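Side-chain contacts in heavy-metal chelation domain-containing protein (Pyrococcus horikoshii, PDB 3NPG), which is of unknown function but may chelate heavy-metal ions: residues L202-L207 and T213-M218; I105-L110 and V194-T199. One frame throughout, in Å; residues are numbered along the deposited sequence.

In the fold
Both contacts lie in the Rossmann-like half of the chain and meet at its mixed sheet. Interaction 2 comes first: helix 107-112 is brought against strand 192-196, closing a long loop that takes in strands 118-122, 137-141, 152-153 and 167-171 with their intervening helices. The chain then runs on from 194-199 into 202-207, and interaction 1 closes a short turn of five residues before strand 214-220. The two follow each other in series, without nesting or crossing, their centres about 10 Å apart. Strands 192-196 and 214-220 are parallel neighbours in the sheet, linked by a probable hydrogen bond from Ala216 N to Ile195 O, 3.0 Å. Helix 107-112 and loop 202-207 pack on opposite faces of these strands.

Interaction 1. Residues L202-L207 and T213-M218; sequences LLPEFL and THLASM
A buried, mainly apolar contact packs the loop 202-207 against the strand that follows it, with Leu215 of strand 214-220 reaching into a group formed by Leu202, Pro204 and Leu207. No hydrogen bond crosses between the segments. Leu215 CD2 lies 3.7 Å from Leu202 CD2 and 3.8 Å from Leu207 CD1, touching both leucines through single methyl branches. Leu215 CD1 also touches Leu207 CD1 and lies over the loop backbone, 3.6 Å from Leu202 O and 3.8 Å from Pro204 CA, while the proline ring brings CB to 4.3 Å from Leu215 CD1. The side chains of Leu202 and Leu215 cross at about a right angle. Leu202 CG sits between its backbone N and carbonyl carbon (chi1 77°), a placement that swings CD2 round to the strand although the CB bond itself does not point there. The parallel strands of the sheet are consistent with a Rossmann-like fold, where neighbours are usually linked through a helix; the connection between strands 192-196 and 214-220 instead contains only a short 3-10 turn, 204-206, with Leu207 N bonded to Pro204 O at 2.9 Å. Leu215 also packs on Ile195 and on Ile247 of strand 242-248. Beyond the loop, Phe206 and Leu203 lie against helix 79-96, with Leu203 CB 3.7 Å above one face of the Phe206 ring, near its rim.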
loop_
_atom_site.group_PDB
_atom_site.type_symbol
_atom_site.label_atom_id
_atom_site.label_comp_id
_atom_site.label_asym_id
_atom_site.label_seq_id
_atom_site.Cartn_x
_atom_site.Cartn_y
_atom_site.Cartn_z
ATOM N N LEU A 202 26.331 11.090 6.014
ATOM C CA LEU A 202 27.530 10.842 5.197
ATOM C C LEU A 202 28.468 12.076 5.119
ATOM O O LEU A 202 28.022 13.207 5.347
ATOM C CB LEU A 202 27.139 10.338 3.775
ATOM C CG LEU A 202 26.635 11.396 2.759
ATOM C CD1 LEU A 202 26.740 10.878 1.344
ATOM C CD2 LEU A 202 25.221 11.801 3.043
ATOM N N LEU A 203 29.772 11.847 4.838
ATOM C CA LEU A 203 30.745 12.942 4.714
ATOM C C LEU A 203 30.438 13.810 3.490
ATOM O O LEU A 203 30.106 13.277 2.430
ATOM C CB LEU A 203 32.185 12.391 4.617
ATOM C CG LEU A 203 32.791 11.842 5.908
ATOM C CD1 LEU A 203 34.096 11.172 5.636
ATOM C CD2 LEU A 203 32.986 12.934 6.931
ATOM N N PRO A 204 30.576 15.159 3.599
ATOM C CA PRO A 204 30.295 16.018 2.430
ATOM C C PRO A 204 31.224 15.735 1.254
ATOM O O PRO A 204 30.794 15.813 0.102
ATOM C CB PRO A 204 30.489 17.440 2.977
ATOM C CG PRO A 204 30.373 17.307 4.460
ATOM C CD PRO A 204 30.932 15.960 4.785
ATOM N N GLU A 205 32.491 15.346 1.546
ATOM C CA GLU A 205 33.499 15.036 0.519
ATOM C C GLU A 205 33.045 13.907 -0.433
ATOM O O GLU A 205 33.518 13.837 -1.568
ATOM C CB GLU A 205 34.854 14.689 1.169
ATOM C CG GLU A 205 34.826 13.429 2.023
ATOM C CD GLU A 205 36.147 13.089 2.672
ATOM O OE1 GLU A 205 36.552 13.811 3.610
ATOM O OE2 GLU A 205 36.766 12.081 2.263
ATOM N N PHE A 206 32.117 13.030 0.033
ATOM C CA PHE A 206 31.580 11.938 -0.788
ATOM C C PHE A 206 30.680 12.478 -1.899
ATOM O O PHE A 206 30.531 11.835 -2.943
ATOM C CB PHE A 206 30.795 10.935 0.082
ATOM C CG PHE A 206 31.605 10.209 1.134
ATOM C CD1 PHE A 206 32.957 9.942 0.934
ATOM C CD2 PHE A 206 30.993 9.682 2.265
ATOM C CE1 PHE A 206 33.700 9.253 1.896
ATOM C CE2 PHE A 206 31.732 8.968 3.213
ATOM C CZ PHE A 206 33.079 8.758 3.022
ATOM N N LEU A 207 30.071 13.658 -1.672
ATOM C CA LEU A 207 29.168 14.278 -2.640
ATOM C C LEU A 207 29.856 15.404 -3.436
ATOM O O LEU A 207 29.181 16.152 -4.148
ATOM C CB LEU A 207 27.886 14.788 -1.942
ATOM C CG LEU A 207 26.985 13.695 -1.329
ATOM C CD1 LEU A 207 25.906 14.297 -0.475
ATOM C CD2 LEU A 207 26.373 12.808 -2.414
ATOM N N THR A 213 24.255 20.710 -2.726
ATOM C CA THR A 213 24.906 21.912 -2.186
ATOM C C THR A 213 25.087 21.843 -0.672
ATOM O O THR A 213 26.093 22.327 -0.152
ATOM C CB THR A 213 24.145 23.166 -2.614
ATOM O OG1 THR A 213 22.792 23.065 -2.155
ATOM C CG2 THR A 213 24.179 23.381 -4.138
ATOM N N HIS A 214 24.108 21.260 0.040
ATOM C CA HIS A 214 24.139 21.170 1.499
ATOM C C HIS A 214 23.731 19.788 1.986
ATOM O O HIS A 214 23.033 19.057 1.279
ATOM C CB HIS A 214 23.207 22.233 2.126
ATOM C CG HIS A 214 23.607 23.643 1.831
ATOM N ND1 HIS A 214 23.293 24.245 0.627
ATOM C CD2 HIS A 214 24.228 24.548 2.620
ATOM C CE1 HIS A 214 23.778 25.473 0.704
ATOM N NE2 HIS A 214 24.337 25.705 1.887
ATOM N N LEU A 215 24.124 19.453 3.222
ATOM C CA LEU A 215 23.709 18.241 3.910
ATOM C C LEU A 215 23.124 18.625 5.254
ATOM O O LEU A 215 23.822 19.218 6.080
ATOM C CB LEU A 215 24.904 17.278 4.106
ATOM C CG LEU A 215 25.211 16.338 2.933
ATOM C CD1 LEU A 215 26.547 15.655 3.126
ATOM C CD2 LEU A 215 24.103 15.297 2.752
ATOM N N ALA A 216 21.820 18.378 5.447
ATOM C CA ALA A 216 21.154 18.668 6.716
ATOM C C ALA A 216 20.883 17.377 7.470
ATOM O O ALA A 216 19.995 16.611 7.093
ATOM C CB ALA A 216 19.861 19.415 6.472
ATOM N N SER A 217 21.698 17.094 8.485
ATOM C CA SER A 217 21.584 15.858 9.242
ATOM C C SER A 217 21.797 16.110 10.738
ATOM O O SER A 217 21.670 17.254 11.193
ATOM C CB SER A 217 22.585 14.832 8.726
ATOM O OG SER A 217 22.273 13.537 9.204
HETATM N N MSE A 218 22.090 15.039 11.512
HETATM C CA MSE A 218 22.308 15.146 12.955
HETATM C C MSE A 218 23.380 14.170 13.446
HETATM O O MSE A 218 23.489 13.053 12.930
HETATM C CB MSE A 218 20.994 14.935 13.723
HETATM C CG MSE A 218 20.382 13.546 13.521
HETATM SE SE MSE A 218 18.561 13.456 14.132
HETATM C CE MSE A 218 17.720 14.697 12.816
#

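Interaction 2. Residues I105-L110 and V194-T199. With ACT (acetate ion), chain E.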
loop_
_atom_site.group_PDB
_atom_site.type_symbol
_atom_site.label_atom_id
_atom_site.label_comp_id
_atom_site.label_asym_id
_atom_site.label_seq_id
_atom_site.Cartn_x
_atom_site.Cartn_y
_atom_site.Cartn_z
ATOM N N ILE A 105 21.328 25.400 12.220
ATOM C CA ILE A 105 20.043 25.958 11.788
ATOM C C ILE A 105 19.117 24.869 11.214
ATOM O O ILE A 105 19.555 23.745 10.960
ATOM C CB ILE A 105 20.262 27.120 10.758
ATOM C CG1 ILE A 105 21.061 26.630 9.520
ATOM C CG2 ILE A 105 20.938 28.330 11.424
ATOM C CD1 ILE A 105 20.813 27.414 8.279
ATOM N N ASP A 106 17.850 25.225 10.977
ATOM C CA ASP A 106 16.884 24.328 10.358
ATOM C C ASP A 106 16.967 24.479 8.826
ATOM O O ASP A 106 17.485 25.485 8.336
ATOM C CB ASP A 106 15.458 24.652 10.865
ATOM C CG ASP A 106 14.402 23.635 10.463
ATOM O OD1 ASP A 106 14.623 22.426 10.699
ATOM O OD2 ASP A 106 13.333 24.055 9.960
ATOM N N VAL A 107 16.463 23.481 8.077
ATOM C CA VAL A 107 16.457 23.509 6.602
ATOM C C VAL A 107 15.654 24.718 6.070
ATOM O O VAL A 107 16.026 25.307 5.054
ATOM C CB VAL A 107 15.917 22.181 6.012
ATOM C CG1 VAL A 107 16.254 22.063 4.524
ATOM C CG2 VAL A 107 16.451 20.982 6.785
ATOM N N THR A 108 14.568 25.085 6.772
ATOM C CA THR A 108 13.719 26.219 6.393
ATOM C C THR A 108 14.493 27.554 6.463
ATOM O O THR A 108 14.320 28.407 5.591
ATOM C CB THR A 108 12.454 26.240 7.254
ATOM O OG1 THR A 108 12.831 26.349 8.631
ATOM C CG2 THR A 108 11.587 25.001 7.046
ATOM N N GLU A 109 15.381 27.706 7.490
ATOM C CA GLU A 109 16.237 28.897 7.666
ATOM C C GLU A 109 17.225 29.009 6.518
ATOM O O GLU A 109 17.492 30.113 6.033
ATOM C CB GLU A 109 17.022 28.819 8.995
ATOM C CG GLU A 109 16.156 28.815 10.240
ATOM C CD GLU A 109 16.944 28.672 11.531
ATOM O OE1 GLU A 109 17.816 29.533 11.795
ATOM O OE2 GLU A 109 16.686 27.702 12.279
ATOM N N LEU A 110 17.812 27.860 6.114
ATOM C CA LEU A 110 18.793 27.780 5.036
ATOM C C LEU A 110 18.206 28.285 3.704
ATOM O O LEU A 110 18.886 29.010 2.969
ATOM C CB LEU A 110 19.292 26.324 4.895
ATOM C CG LEU A 110 20.427 26.092 3.897
ATOM C CD1 LEU A 110 21.768 26.541 4.470
ATOM C CD2 LEU A 110 20.496 24.657 3.497
ATOM N N VAL A 194 19.315 20.397 -1.068
ATOM C CA VAL A 194 19.549 19.992 0.321
ATOM C C VAL A 194 19.085 18.553 0.558
ATOM O O VAL A 194 17.915 18.234 0.329
ATOM C CB VAL A 194 18.872 20.975 1.323
ATOM C CG1 VAL A 194 19.278 20.661 2.755
ATOM C CG2 VAL A 194 19.195 22.422 0.975
ATOM N N ILE A 195 19.995 17.689 1.028
ATOM C CA ILE A 195 19.660 16.308 1.395
ATOM C C ILE A 195 19.475 16.258 2.917
ATOM O O ILE A 195 20.448 16.397 3.661
ATOM C CB ILE A 195 20.749 15.305 0.882
ATOM C CG1 ILE A 195 21.052 15.504 -0.640
ATOM C CG2 ILE A 195 20.373 13.857 1.196
ATOM C CD1 ILE A 195 19.807 15.426 -1.603
ATOM N N THR A 196 18.211 16.213 3.373
ATOM C CA THR A 196 17.887 16.341 4.793
ATOM C C THR A 196 17.431 15.040 5.447
ATOM O O THR A 196 16.669 14.274 4.854
ATOM C CB THR A 196 16.892 17.497 5.021
ATOM O OG1 THR A 196 16.728 17.702 6.426
ATOM C CG2 THR A 196 15.535 17.246 4.368
ATOM N N GLY A 197 17.846 14.845 6.699
ATOM C CA GLY A 197 17.455 13.687 7.493
ATOM C C GLY A 197 18.619 12.934 8.102
ATOM O O GLY A 197 19.758 13.052 7.638
ATOM N N PRO A 198 18.345 12.069 9.114
ATOM C CA PRO A 198 19.440 11.287 9.739
ATOM C C PRO A 198 20.215 10.377 8.766
ATOM O O PRO A 198 21.352 10.026 9.052
ATOM C CB PRO A 198 18.722 10.472 10.825
ATOM C CG PRO A 198 17.475 11.222 11.108
ATOM C CD PRO A 198 17.059 11.842 9.802
ATOM N N THR A 199 19.606 10.006 7.613
ATOM C CA THR A 199 20.293 9.170 6.609
ATOM C C THR A 199 21.399 9.993 5.864
ATOM O O THR A 199 22.278 9.412 5.212
ATOM C CB THR A 199 19.264 8.517 5.644
ATOM O OG1 THR A 199 18.168 7.989 6.401
ATOM C CG2 THR A 199 19.878 7.417 4.790
HETATM C C ACT E . 15.807 10.304 6.610
HETATM O O ACT E . 16.424 10.141 5.607
HETATM O OXT ACT E . 16.045 9.606 7.534
HETATM C CH3 ACT E . 14.718 11.372 6.691
#
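With CG1 trans to the backbone N (chi1 -165°), Val107 directs one methyl at Val194 and the other, CG2, at Thr196; Leu110, whose CG is likewise trans to N (chi1 -174°), extends CD2 to Val194. This is helix-on-sheet packing of a Rossmann-like domain, with the first turn of helix 107-112 laid over strand 192-196. The side chains of Val107 and Val194 run alongside one another, oppositely directed, with Val107 CG1 3.8 Å from Val194 CG1. Leu110 CD2 and Val194 CG2, by contrast, meet tip to tip at 3.6 Å. Val107 CG2 lies 3.3 Å from Thr196 OG1. Ala216 and Ile169 on the flanking strands also touch Val107, placing it across the sheet face.

The helix start is secured by Asp106 at the N-cap: Thr108 OG1 donates to Asp106 OD2 at 2.7 Å on the anti side of the carboxylate, and Asp106 N reaches Glu109 OE2 at 3.0 Å, from above that carboxylate's plane. Beyond the strand, an acetate ion, likely a component of the crystallisation solution, rests near Gly197 and Pro198 and is also hydrogen-bonded to Tyr32 OH. Thr199 OG1 stands 2.9 Å from each acetate oxygen, O and OXT.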